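Local coordinates for acylneuraminate lyase (Mycoplasma synoviae, PDB 4N4P), which belongs to the dihydrodipicolinate synthetase family of TIM-barrel proteins and forms an assembly of four chains, at residues L187-W192 and G206-T211; E64-V69 and A95-E100; M254-A259 and E281-H286. All blocks are in the same frame, centred on the assembly; numbering follows the deposited sequence.

The three contacts sample a TIM-barrel protein from its centre to its added C-terminal helices, and no two share a helix or strand. Contact 1 is core: two neighbouring barrel strands joined by backbone hydrogen bonds and apolar side chains. Contact 2, whose centre lies about 21 Å from that of contact 1, pairs two helices of the outer layer, apolar within and charged toward solvent. Contact 3 is also buried but its centre lies about 20 Å from the centre of the chain, where helices 253-263 and 280-294 cross and a serine and a histidine join the apolar packing. Contacts 1 and 3 touch, Ser210 O lying 3.4 Å from Leu257 CD1, whereas contact 2 touches neither.

Contact 1. Residues L187-W192 and G206-T211; sequences LFMFAW and GFIGST
Phe190 and Phe207 are directly opposed on two adjacent parallel strands, their CA atoms 4.7 Å apart. The axes of 187-190 and 206-209 diverge by 44°, a pronounced twist between neighbours. Phe190 uses both of its backbone polar groups on this one partner strand: its N donates to Gly206 O at 2.8 Å in a nearly straight bond (168° at the hydrogen), and its O accepts from Ile208 N at 3.0 Å, the donor standing above the carbonyl plane. Two CA-H...O contacts, Phe207 CA to Phe190 O and Ala191 CA to Ile208 O, accompany these bonds. Toward the start of the pair, a water donates to Phe188 O and accepts a weak bond from Gly206 N, linking the two backbones.

These strands and the intervening helix 196-201 form a beta-alpha-beta unit of the TIM barrel; as in any strand, successive side chains point alternately to the helical layer and to the barrel interior. Phe190 and Phe207 face the helical layer. Phe190 CB lies 3.6 Å from Phe207 CD2; with CG anti to the backbone N (chi1 -167°), CG lies beside Phe207 CE2. The Phe190 ring also meets Phe176 of helix 173-182 edge-to-face. Broad, apolar rings suit this seam between sheet and helices.

Met189 and Ile208 lie on the other side of the sheet, where both also touch Phe11 of strand 9-12. Their side chains cross at about a right angle, Met189 CB resting 3.7 Å from Ile208 CD1. The bent, flexible methionine chain then folds over Gly206, with SD 3.9 Å and CE 3.8 Å from Gly206 CA; glycine, having no side chain, leaves this close approach to the thioether. Small Ala191 fits beside Ile208 O, and both Ala191 and Ile208 pack against Lys167 of strand 163-168.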
# COMPACT_ATOMS: atom_id res chain seq x y z
N LEU A 187 -0.88 -25.17 -16.71
CA LEU A 187 0.14 -25.57 -15.77
C LEU A 187 0.56 -24.36 -14.93
O LEU A 187 0.94 -23.34 -15.48
CB LEU A 187 1.35 -26.14 -16.51
CG LEU A 187 2.59 -26.49 -15.66
CD1 LEU A 187 2.27 -27.64 -14.68
CD2 LEU A 187 3.71 -26.87 -16.58
N PHE A 188 0.52 -24.49 -13.61
CA PHE A 188 0.94 -23.39 -12.75
C PHE A 188 2.13 -23.90 -11.96
O PHE A 188 1.99 -24.82 -11.17
CB PHE A 188 -0.21 -22.92 -11.83
CG PHE A 188 -1.30 -22.23 -12.57
CD1 PHE A 188 -1.23 -20.86 -12.82
CD2 PHE A 188 -2.39 -22.95 -13.07
CE1 PHE A 188 -2.24 -20.20 -13.55
CE2 PHE A 188 -3.39 -22.32 -13.80
CZ PHE A 188 -3.32 -20.94 -14.03
N MET A 189 3.30 -23.30 -12.22
CA MET A 189 4.51 -23.61 -11.48
C MET A 189 4.55 -22.68 -10.25
O MET A 189 4.50 -21.46 -10.40
CB MET A 189 5.73 -23.47 -12.39
CG MET A 189 5.73 -24.48 -13.57
SD MET A 189 5.83 -26.21 -13.04
CE MET A 189 7.56 -26.38 -12.61
N PHE A 190 4.56 -23.26 -9.05
CA PHE A 190 4.41 -22.46 -7.83
C PHE A 190 5.78 -21.92 -7.37
O PHE A 190 6.71 -22.70 -7.13
CB PHE A 190 3.73 -23.31 -6.75
CG PHE A 190 3.26 -22.51 -5.58
CD1 PHE A 190 2.04 -21.83 -5.63
CD2 PHE A 190 4.04 -22.42 -4.43
CE1 PHE A 190 1.61 -21.07 -4.54
CE2 PHE A 190 3.61 -21.68 -3.32
CZ PHE A 190 2.40 -21.00 -3.38
N ALA A 191 5.91 -20.60 -7.25
CA ALA A 191 7.22 -19.98 -7.08
C ALA A 191 7.33 -19.18 -5.78
O ALA A 191 8.09 -18.22 -5.70
CB ALA A 191 7.59 -19.13 -8.30
N TRP A 192 6.59 -19.58 -4.76
CA TRP A 192 6.77 -18.95 -3.45
C TRP A 192 7.21 -20.01 -2.44
O TRP A 192 6.40 -20.74 -1.89
CB TRP A 192 5.51 -18.18 -3.01
CG TRP A 192 5.67 -17.48 -1.65
CD1 TRP A 192 6.83 -17.04 -1.09
CD2 TRP A 192 4.62 -17.16 -0.73
NE1 TRP A 192 6.57 -16.45 0.16
CE2 TRP A 192 5.22 -16.50 0.38
CE3 TRP A 192 3.24 -17.34 -0.74
CZ2 TRP A 192 4.48 -16.04 1.46
CZ3 TRP A 192 2.50 -16.89 0.35
CH2 TRP A 192 3.12 -16.25 1.43
N GLY A 206 4.48 -28.57 -9.23
CA GLY A 206 5.79 -28.15 -9.70
C GLY A 206 6.13 -26.84 -9.01
O GLY A 206 5.26 -25.96 -8.85
N PHE A 207 7.38 -26.73 -8.58
CA PHE A 207 7.84 -25.60 -7.76
C PHE A 207 9.12 -25.02 -8.31
O PHE A 207 10.11 -25.72 -8.49
CB PHE A 207 8.00 -26.05 -6.31
CG PHE A 207 6.75 -26.63 -5.76
CD1 PHE A 207 6.45 -27.98 -5.94
CD2 PHE A 207 5.82 -25.80 -5.14
CE1 PHE A 207 5.23 -28.49 -5.48
CE2 PHE A 207 4.61 -26.30 -4.66
CZ PHE A 207 4.31 -27.64 -4.84
N ILE A 208 9.10 -23.71 -8.56
CA ILE A 208 10.32 -23.04 -8.99
C ILE A 208 10.77 -22.13 -7.85
O ILE A 208 9.97 -21.38 -7.31
CB ILE A 208 10.12 -22.21 -10.26
CG1 ILE A 208 9.73 -23.12 -11.45
CG2 ILE A 208 11.39 -21.45 -10.58
CD1 ILE A 208 9.20 -22.34 -12.65
N GLY A 209 12.03 -22.20 -7.47
CA GLY A 209 12.46 -21.33 -6.37
C GLY A 209 13.95 -21.26 -6.17
O GLY A 209 14.67 -22.22 -6.44
N SER A 210 14.40 -20.10 -5.69
CA SER A 210 15.81 -19.86 -5.43
C SER A 210 16.33 -20.82 -4.35
O SER A 210 17.48 -21.26 -4.41
CB SER A 210 15.99 -18.42 -4.94
OG SER A 210 15.27 -18.20 -3.72
N THR A 211 15.50 -21.11 -3.36
CA THR A 211 15.99 -21.83 -2.17
C THR A 211 16.24 -23.32 -2.42
O THR A 211 16.95 -23.97 -1.66
CB THR A 211 15.07 -21.65 -0.92
OG1 THR A 211 13.83 -22.32 -1.16
CG2 THR A 211 14.81 -20.16 -0.64
O HOH W 1 1.97 -27.60 -10.95

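Contact 2. Residues E64-V69 and A95-E100; sequences EVMKLV and AKLAKE
Met66 and Leu97 make the apolar centre of this contact between two nearly parallel helices, whose axes are 10.3 Å apart and 11° out of line. Leu97 reaches across with one methyl, CD2, which lies 4.2 Å from Met66 SD. The methionine chain stays extended through chi2 and bends at chi3 (70°), which places CE against Ala98, 3.7 Å from its CB and 3.5 Å from its backbone N. A long, pliable side chain on one helix thus meets a short one on the other, and alanine suits the place because its single methyl admits the methionine tip.

The polar part lies at the outer edge. Lys67 crosses Leu97 at about a right angle, its CE and NZ passing the other methyl, CD1, with NZ 3.8 Å from CD1. That amine is also 4.3 Å from Glu100 OE2, too long for a salt bridge, though the opposite charges may still attract weakly.

On the inner side Met66 touches Ile47 of strand 44-47 and Ala98 touches Ile106 of strand 105-108. Near-parallel neighbouring helices, apolar toward the strands and charged toward solvent, are characteristic of the outer layer of a TIM barrel.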
# COMPACT_ATOMS: atom_id res chain seq x y z
N GLU A 64 25.06 -17.92 -24.14
CA GLU A 64 26.10 -18.81 -23.68
C GLU A 64 25.61 -19.64 -22.50
O GLU A 64 25.83 -20.84 -22.46
CB GLU A 64 27.40 -18.04 -23.33
CG GLU A 64 28.61 -18.89 -23.01
CD GLU A 64 29.10 -19.81 -24.14
OE1 GLU A 64 28.81 -19.58 -25.34
OE2 GLU A 64 29.77 -20.80 -23.80
N VAL A 65 24.94 -19.00 -21.55
CA VAL A 65 24.41 -19.76 -20.39
C VAL A 65 23.44 -20.84 -20.85
O VAL A 65 23.48 -21.98 -20.37
CB VAL A 65 23.75 -18.85 -19.32
CG1 VAL A 65 23.10 -19.68 -18.21
CG2 VAL A 65 24.84 -17.95 -18.71
N MET A 66 22.57 -20.48 -21.79
CA MET A 66 21.57 -21.43 -22.30
C MET A 66 22.25 -22.64 -22.95
O MET A 66 21.82 -23.79 -22.77
CB MET A 66 20.65 -20.75 -23.28
CG MET A 66 19.71 -19.73 -22.63
SD MET A 66 18.79 -18.71 -23.77
CE MET A 66 17.64 -19.90 -24.47
N LYS A 67 23.31 -22.37 -23.72
CA LYS A 67 24.07 -23.45 -24.38
C LYS A 67 24.76 -24.33 -23.37
O LYS A 67 24.67 -25.56 -23.45
CB LYS A 67 25.10 -22.88 -25.37
CG LYS A 67 24.46 -22.21 -26.51
CD LYS A 67 25.37 -21.20 -27.18
CE LYS A 67 24.73 -20.68 -28.44
NZ LYS A 67 24.40 -21.82 -29.37
N LEU A 68 25.43 -23.71 -22.41
CA LEU A 68 26.23 -24.44 -21.43
C LEU A 68 25.35 -25.31 -20.55
O LEU A 68 25.74 -26.42 -20.20
CB LEU A 68 27.04 -23.48 -20.57
CG LEU A 68 28.16 -22.67 -21.21
CD1 LEU A 68 28.63 -21.59 -20.24
CD2 LEU A 68 29.34 -23.54 -21.68
N VAL A 69 24.17 -24.81 -20.21
CA VAL A 69 23.25 -25.58 -19.37
C VAL A 69 22.73 -26.81 -20.12
O VAL A 69 22.71 -27.93 -19.57
CB VAL A 69 22.07 -24.72 -18.85
CG1 VAL A 69 20.97 -25.59 -18.27
CG2 VAL A 69 22.58 -23.73 -17.78
N ALA A 95 14.06 -17.23 -27.51
CA ALA A 95 13.00 -18.26 -27.67
C ALA A 95 13.38 -19.26 -28.75
O ALA A 95 13.23 -20.47 -28.57
CB ALA A 95 11.63 -17.62 -27.99
N LYS A 96 13.91 -18.76 -29.87
CA LYS A 96 14.39 -19.65 -30.95
C LYS A 96 15.55 -20.50 -30.52
O LYS A 96 15.61 -21.70 -30.85
CB LYS A 96 14.78 -18.84 -32.20
CG LYS A 96 13.62 -18.17 -32.87
CD LYS A 96 14.09 -17.33 -34.07
CE LYS A 96 13.06 -16.28 -34.51
NZ LYS A 96 11.84 -16.84 -35.18
N LEU A 97 16.49 -19.91 -29.77
CA LEU A 97 17.62 -20.67 -29.25
C LEU A 97 17.17 -21.76 -28.26
O LEU A 97 17.68 -22.87 -28.31
CB LEU A 97 18.67 -19.76 -28.58
CG LEU A 97 19.94 -20.43 -28.07
CD1 LEU A 97 20.71 -21.16 -29.18
CD2 LEU A 97 20.87 -19.43 -27.34
N ALA A 98 16.26 -21.41 -27.34
CA ALA A 98 15.72 -22.38 -26.39
C ALA A 98 15.16 -23.59 -27.13
O ALA A 98 15.35 -24.72 -26.73
CB ALA A 98 14.63 -21.74 -25.53
N LYS A 99 14.47 -23.33 -28.23
CA LYS A 99 13.85 -24.43 -28.99
C LYS A 99 14.93 -25.28 -29.67
O LYS A 99 14.89 -26.52 -29.63
CB LYS A 99 12.88 -23.85 -30.01
CG LYS A 99 12.33 -24.90 -31.02
CD LYS A 99 11.55 -25.99 -30.32
CE LYS A 99 10.90 -26.96 -31.35
NZ LYS A 99 9.81 -26.28 -32.12
N GLU A 100 15.87 -24.61 -30.32
CA GLU A 100 17.05 -25.26 -30.93
C GLU A 100 17.78 -26.15 -29.92
O GLU A 100 18.25 -27.26 -30.26
CB GLU A 100 17.99 -24.18 -31.51
CG GLU A 100 19.30 -24.74 -32.09
CD GLU A 100 20.31 -23.66 -32.46
OE1 GLU A 100 20.01 -22.81 -33.32
OE2 GLU A 100 21.43 -23.67 -31.89

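Contact 3. Residues M254-A259 and E281-H286; sequences MQSLKA and EEIKKH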
# COMPACT_ATOMS: atom_id res chain seq x y z
N MET A 254 21.58 -14.36 -3.42
CA MET A 254 22.47 -14.98 -4.44
C MET A 254 23.89 -15.19 -3.90
O MET A 254 24.51 -16.23 -4.18
CB MET A 254 22.47 -14.18 -5.74
CG MET A 254 21.30 -14.56 -6.66
SD MET A 254 19.76 -13.79 -6.15
CE MET A 254 20.05 -12.21 -6.98
N GLN A 255 24.37 -14.23 -3.11
CA GLN A 255 25.70 -14.35 -2.49
C GLN A 255 25.74 -15.57 -1.57
O GLN A 255 26.75 -16.28 -1.54
CB GLN A 255 26.04 -13.11 -1.65
CG GLN A 255 26.09 -11.79 -2.46
CD GLN A 255 24.77 -11.04 -2.41
OE1 GLN A 255 23.71 -11.64 -2.47
NE2 GLN A 255 24.84 -9.69 -2.30
N SER A 256 24.65 -15.79 -0.83
CA SER A 256 24.56 -16.91 0.10
C SER A 256 24.47 -18.24 -0.62
O SER A 256 25.16 -19.21 -0.25
CB SER A 256 23.34 -16.74 1.00
OG SER A 256 23.50 -15.60 1.83
N LEU A 257 23.62 -18.30 -1.64
CA LEU A 257 23.51 -19.54 -2.44
C LEU A 257 24.88 -19.89 -3.05
O LEU A 257 25.32 -21.04 -3.00
CB LEU A 257 22.45 -19.42 -3.53
CG LEU A 257 20.99 -19.29 -3.05
CD1 LEU A 257 20.06 -19.02 -4.28
CD2 LEU A 257 20.57 -20.54 -2.32
N LYS A 258 25.54 -18.90 -3.63
CA LYS A 258 26.83 -19.15 -4.28
C LYS A 258 27.87 -19.59 -3.26
O LYS A 258 28.59 -20.56 -3.49
CB LYS A 258 27.28 -17.93 -5.09
CG LYS A 258 26.53 -17.84 -6.45
CD LYS A 258 26.77 -16.53 -7.16
CE LYS A 258 25.95 -16.48 -8.46
NZ LYS A 258 26.31 -15.31 -9.38
N ALA A 259 27.89 -18.94 -2.10
CA ALA A 259 28.82 -19.31 -1.03
C ALA A 259 28.61 -20.73 -0.53
O ALA A 259 29.58 -21.46 -0.24
CB ALA A 259 28.72 -18.32 0.13
N GLU A 281 35.43 -14.31 4.33
CA GLU A 281 35.26 -15.04 5.59
C GLU A 281 33.85 -14.88 6.15
O GLU A 281 33.28 -15.86 6.63
CB GLU A 281 36.32 -14.66 6.63
CG GLU A 281 37.70 -15.30 6.39
CD GLU A 281 37.64 -16.80 6.10
OE1 GLU A 281 37.98 -17.20 4.96
OE2 GLU A 281 37.24 -17.57 7.00
N GLU A 282 33.31 -13.66 6.07
CA GLU A 282 31.95 -13.38 6.53
C GLU A 282 30.91 -14.27 5.81
O GLU A 282 30.04 -14.90 6.44
CB GLU A 282 31.60 -11.90 6.34
CG GLU A 282 30.22 -11.53 6.90
CD GLU A 282 29.72 -10.13 6.50
OE1 GLU A 282 30.51 -9.30 6.01
OE2 GLU A 282 28.51 -9.87 6.67
N ILE A 283 31.00 -14.33 4.49
CA ILE A 283 29.98 -15.06 3.73
C ILE A 283 30.23 -16.57 3.86
O ILE A 283 29.29 -17.36 3.79
CB ILE A 283 29.90 -14.58 2.23
CG1 ILE A 283 28.57 -15.00 1.58
CG2 ILE A 283 31.15 -15.03 1.43
CD1 ILE A 283 27.31 -14.43 2.28
N LYS A 284 31.50 -16.97 4.03
CA LYS A 284 31.82 -18.39 4.28
C LYS A 284 31.22 -18.89 5.58
O LYS A 284 30.66 -20.01 5.63
CB LYS A 284 33.35 -18.65 4.28
CG LYS A 284 33.69 -20.13 4.43
CD LYS A 284 35.10 -20.34 4.94
CE LYS A 284 35.36 -21.82 5.18
NZ LYS A 284 35.67 -22.54 3.90
N LYS A 285 31.31 -18.08 6.63
CA LYS A 285 30.74 -18.50 7.90
C LYS A 285 29.21 -18.59 7.84
O LYS A 285 28.62 -19.46 8.45
CB LYS A 285 31.18 -17.57 9.02
CG LYS A 285 32.69 -17.70 9.25
CD LYS A 285 33.17 -16.85 10.42
CE LYS A 285 34.69 -16.97 10.48
NZ LYS A 285 35.22 -15.98 11.40
N HIS A 286 28.61 -17.65 7.12
CA HIS A 286 27.20 -17.71 6.81
C HIS A 286 26.87 -19.02 6.09
O HIS A 286 25.93 -19.72 6.47
CB HIS A 286 26.78 -16.52 5.97
CG HIS A 286 25.32 -16.49 5.67
ND1 HIS A 286 24.36 -16.45 6.65
CD2 HIS A 286 24.64 -16.51 4.49
CE1 HIS A 286 23.16 -16.43 6.10
NE2 HIS A 286 23.30 -16.45 4.79
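Ile283 lays its CG1 branch over Ala259, CG1 standing 3.6 Å from Ala259 CB, while CD1 turns toward Ser256 and comes within 4.0 Å of its OG. With CG1 anti to the backbone N (chi1 -162°), this branch lies across the gap to helix 253-263, also meeting Gln255 O at 3.8 Å. The two helices cross at -73° with axes 9.1 Å apart. Alanine fits this crossing because a lone methyl leaves room for the branched isoleucine, and the backbones come nearest there, Ala259 CA and Lys284 CA lying 6.2 Å apart.

One turn further along its helix, His286 presents an edge of its ring to Ser256. The hydroxyl sits near the ring plane, with OG 3.0 Å from His286 CD2 and 3.1 Å from NE2. Ser256 OG is hydrogen-bonded to Gly252 O, with a weak, shared or alternative bond to Leu248 O, the carbonyl that accepts from His286 NE2.

A carbonyl at NE2 is consistent with a proton on that nitrogen. Serine and histidine are probably tolerated in this buried crossing because backbone carbonyls outside the two segments meet their polar atoms, while Ile283 and Ala259 supply the apolar fit.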